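Local coordinates for methyltransferase (Pectobacterium atrosepticum SCRI1043, PDB 2P7I), which probably transfers methyl groups from S-adenosylmethionine to an acceptor that is not yet identified, at residues N143-I151 with I199-F207. Residues are numbered along the deposited sequence; the frame is centred on the assembly and turned at random.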
loop_
_atom_site.group_PDB
_atom_site.type_symbol
_atom_site.label_atom_id
_atom_site.label_comp_id
_atom_site.label_asym_id
_atom_site.label_seq_id
_atom_site.Cartn_x
_atom_site.Cartn_y
_atom_site.Cartn_z
ATOM N N ASN B 143 9.451 6.177 -11.531
ATOM C CA ASN B 143 8.085 6.049 -11.076
ATOM C C ASN B 143 7.500 7.331 -10.531
ATOM O O ASN B 143 8.024 7.916 -9.569
ATOM C CB ASN B 143 8.093 4.991 -9.992
ATOM C CG ASN B 143 6.752 4.694 -9.423
ATOM O OD1 ASN B 143 5.709 4.918 -10.070
ATOM N ND2 ASN B 143 6.749 4.114 -8.231
ATOM N N ALA B 144 6.360 7.708 -11.075
ATOM C CA ALA B 144 5.612 8.856 -10.600
ATOM C C ALA B 144 5.263 8.748 -9.146
ATOM O O ALA B 144 5.126 9.761 -8.454
ATOM C CB ALA B 144 4.338 9.026 -11.429
ATOM N N ASN B 145 4.949 7.528 -8.688
ATOM C CA ASN B 145 4.414 7.325 -7.374
ATOM C C ASN B 145 5.484 6.963 -6.349
ATOM O O ASN B 145 5.162 6.564 -5.267
ATOM C CB ASN B 145 3.332 6.274 -7.384
ATOM C CG ASN B 145 2.196 6.644 -8.271
ATOM O OD1 ASN B 145 2.050 7.805 -8.637
ATOM N ND2 ASN B 145 1.367 5.661 -8.622
ATOM N N ALA B 146 6.756 7.106 -6.692
ATOM C CA ALA B 146 7.809 6.891 -5.726
ATOM C C ALA B 146 7.579 7.746 -4.495
ATOM O O ALA B 146 7.137 8.901 -4.606
ATOM C CB ALA B 146 9.164 7.286 -6.347
ATOM N N VAL B 147 7.925 7.213 -3.325
ATOM C CA VAL B 147 7.700 7.927 -2.078
ATOM C C VAL B 147 8.310 9.304 -2.066
ATOM O O VAL B 147 7.621 10.271 -1.767
ATOM C CB VAL B 147 8.125 7.128 -0.838
ATOM C CG1 VAL B 147 8.089 8.019 0.453
ATOM C CG2 VAL B 147 7.214 5.980 -0.667
ATOM N N SER B 148 9.578 9.385 -2.411
ATOM C CA SER B 148 10.276 10.661 -2.465
ATOM C C SER B 148 9.543 11.673 -3.337
ATOM O O SER B 148 9.414 12.849 -2.962
ATOM C CB SER B 148 11.700 10.440 -2.960
ATOM O OG SER B 148 11.683 9.803 -4.221
ATOM N N ARG B 149 9.066 11.238 -4.494
ATOM C CA ARG B 149 8.364 12.107 -5.420
ATOM C C ARG B 149 7.016 12.551 -4.867
ATOM O O ARG B 149 6.641 13.717 -4.982
ATOM C CB ARG B 149 8.172 11.436 -6.765
ATOM C CG ARG B 149 7.816 12.446 -7.842
ATOM C CD ARG B 149 7.643 11.792 -9.169
ATOM N NE ARG B 149 7.200 12.753 -10.178
ATOM C CZ ARG B 149 8.021 13.542 -10.854
ATOM N NH1 ARG B 149 9.312 13.489 -10.645
ATOM N NH2 ARG B 149 7.540 14.351 -11.767
ATOM N N GLN B 150 6.310 11.627 -4.218
ATOM C CA GLN B 150 5.056 11.959 -3.578
ATOM C C GLN B 150 5.234 13.008 -2.471
ATOM O O GLN B 150 4.410 13.894 -2.315
ATOM C CB GLN B 150 4.390 10.680 -3.003
ATOM C CG GLN B 150 3.920 9.721 -4.129
ATOM C CD GLN B 150 2.777 8.826 -3.706
ATOM O OE1 GLN B 150 1.718 9.315 -3.315
ATOM N NE2 GLN B 150 2.958 7.504 -3.855
ATOM N N ILE B 151 6.306 12.887 -1.706
ATOM C CA ILE B 151 6.645 13.889 -0.698
ATOM C C ILE B 151 6.869 15.253 -1.365
ATOM O O ILE B 151 6.372 16.273 -0.861
ATOM C CB ILE B 151 7.859 13.458 0.148
ATOM C CG1 ILE B 151 7.456 12.224 0.959
ATOM C CG2 ILE B 151 8.307 14.587 1.049
ATOM C CD1 ILE B 151 8.606 11.558 1.672
ATOM N N ILE B 199 11.732 -1.317 -8.309
ATOM C CA ILE B 199 13.123 -1.367 -7.929
ATOM C C ILE B 199 13.457 -0.210 -6.984
ATOM O O ILE B 199 13.503 0.955 -7.382
ATOM C CB ILE B 199 14.033 -1.340 -9.165
ATOM C CG1 ILE B 199 13.666 -2.499 -10.107
ATOM C CG2 ILE B 199 15.580 -1.351 -8.717
ATOM C CD1 ILE B 199 14.235 -2.329 -11.525
ATOM N N PHE B 200 13.685 -0.577 -5.713
ATOM C CA PHE B 200 14.225 0.289 -4.655
ATOM C C PHE B 200 13.178 1.178 -3.984
ATOM O O PHE B 200 12.712 2.126 -4.570
ATOM C CB PHE B 200 15.388 1.166 -5.123
ATOM C CG PHE B 200 16.231 1.739 -3.989
ATOM C CD1 PHE B 200 17.265 1.023 -3.455
ATOM C CD2 PHE B 200 15.981 3.003 -3.467
ATOM C CE1 PHE B 200 18.048 1.562 -2.405
ATOM C CE2 PHE B 200 16.743 3.519 -2.412
ATOM C CZ PHE B 200 17.752 2.803 -1.883
ATOM N N PHE B 201 12.868 0.879 -2.738
ATOM C CA PHE B 201 11.999 1.735 -1.930
ATOM C C PHE B 201 12.684 3.063 -1.637
ATOM O O PHE B 201 13.621 3.106 -0.882
ATOM C CB PHE B 201 11.616 0.998 -0.658
ATOM C CG PHE B 201 10.347 1.520 -0.005
ATOM C CD1 PHE B 201 10.358 2.748 0.649
ATOM C CD2 PHE B 201 9.179 0.789 -0.037
ATOM C CE1 PHE B 201 9.218 3.227 1.258
ATOM C CE2 PHE B 201 8.036 1.265 0.560
ATOM C CZ PHE B 201 8.056 2.473 1.213
ATOM N N LYS B 202 12.183 4.152 -2.233
ATOM C CA LYS B 202 12.948 5.424 -2.307
ATOM C C LYS B 202 12.191 6.518 -1.556
ATOM O O LYS B 202 11.170 6.996 -2.040
ATOM C CB LYS B 202 13.135 5.858 -3.770
ATOM C CG LYS B 202 14.083 7.049 -3.990
ATOM C CD LYS B 202 13.983 7.557 -5.415
ATOM C CE LYS B 202 14.815 8.792 -5.613
ATOM N NZ LYS B 202 14.628 9.321 -7.011
ATOM N N ALA B 203 12.673 6.878 -0.373
ATOM C CA ALA B 203 11.986 7.865 0.478
ATOM C C ALA B 203 12.670 9.236 0.498
ATOM O O ALA B 203 12.112 10.201 1.016
ATOM C CB ALA B 203 11.847 7.326 1.885
ATOM N N LEU B 204 13.850 9.316 -0.097
ATOM C CA LEU B 204 14.626 10.544 -0.174
ATOM C C LEU B 204 14.856 10.881 -1.623
ATOM O O LEU B 204 14.899 9.994 -2.457
ATOM C CB LEU B 204 15.980 10.332 0.473
ATOM C CG LEU B 204 16.030 10.095 1.983
ATOM C CD1 LEU B 204 17.359 9.475 2.373
ATOM C CD2 LEU B 204 15.800 11.388 2.737
ATOM N N ALA B 205 15.041 12.163 -1.914
ATOM C CA ALA B 205 15.296 12.614 -3.262
ATOM C C ALA B 205 16.770 12.447 -3.578
ATOM O O ALA B 205 17.610 12.397 -2.678
ATOM C CB ALA B 205 14.890 14.041 -3.418
ATOM N N ASN B 206 17.087 12.359 -4.857
ATOM C CA ASN B 206 18.481 12.211 -5.279
ATOM C C ASN B 206 19.420 13.204 -4.631
ATOM O O ASN B 206 20.484 12.828 -4.138
ATOM C CB ASN B 206 18.594 12.342 -6.788
ATOM C CG ASN B 206 18.178 11.087 -7.500
ATOM O OD1 ASN B 206 17.198 10.450 -7.139
ATOM N ND2 ASN B 206 18.928 10.718 -8.514
ATOM N N PHE B 207 19.034 14.473 -4.618
ATOM C CA PHE B 207 19.910 15.481 -4.035
ATOM C C PHE B 207 20.231 15.130 -2.589
ATOM O O PHE B 207 21.346 15.351 -2.129
ATOM C CB PHE B 207 19.344 16.898 -4.206
ATOM C CG PHE B 207 18.324 17.316 -3.171
ATOM C CD1 PHE B 207 16.971 17.100 -3.376
ATOM C CD2 PHE B 207 18.721 17.996 -2.021
ATOM C CE1 PHE B 207 16.037 17.510 -2.440
ATOM C CE2 PHE B 207 17.789 18.411 -1.084
ATOM C CZ PHE B 207 16.445 18.163 -1.294
#
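S148 and K202 show how one backbone amide in the first turn of a helix can receive a passing loop. The backbone N of S148 donates to the carbonyl O of K202 at 2.9 Å, the single hydrogen bond across the contact, with a moderately bent N-H...O angle of 149°. The same carbonyl presses against V147, whose CB lies 3.3 Å from K202 O. Side chains then complete the fit. The hydroxyl of S148, set between its backbone N and carbonyl carbon (chi1 57°), lies alongside the methylenes of K202, with OG 3.4 Å from CD. The extended chain of K202 carries its NZ past the serine to N206 OD1 at 2.8 Å, a bond that ties the loop to the start of helix 206-212. V147 splits its branches: CG1, anti to the backbone N (chi1 171°), rests on A203, while CG2 meets the F201 ring obliquely, 3.9 Å from CE1. I151, one turn on, brings CD1 into van der Waals contact with A203 O, a carbonyl that accepts a hydrogen bond from Y222 OH of a second subunit; A203 packs there on its own counterpart. Thus the helix that follows strand 135-142 is joined, at a subunit interface, to the loop leaving strand 192-201, outermost within the chain in the seven-stranded, 3-2-1-4-5-7-6 sheet characteristic of the Rossmann-like class I methyltransferase fold.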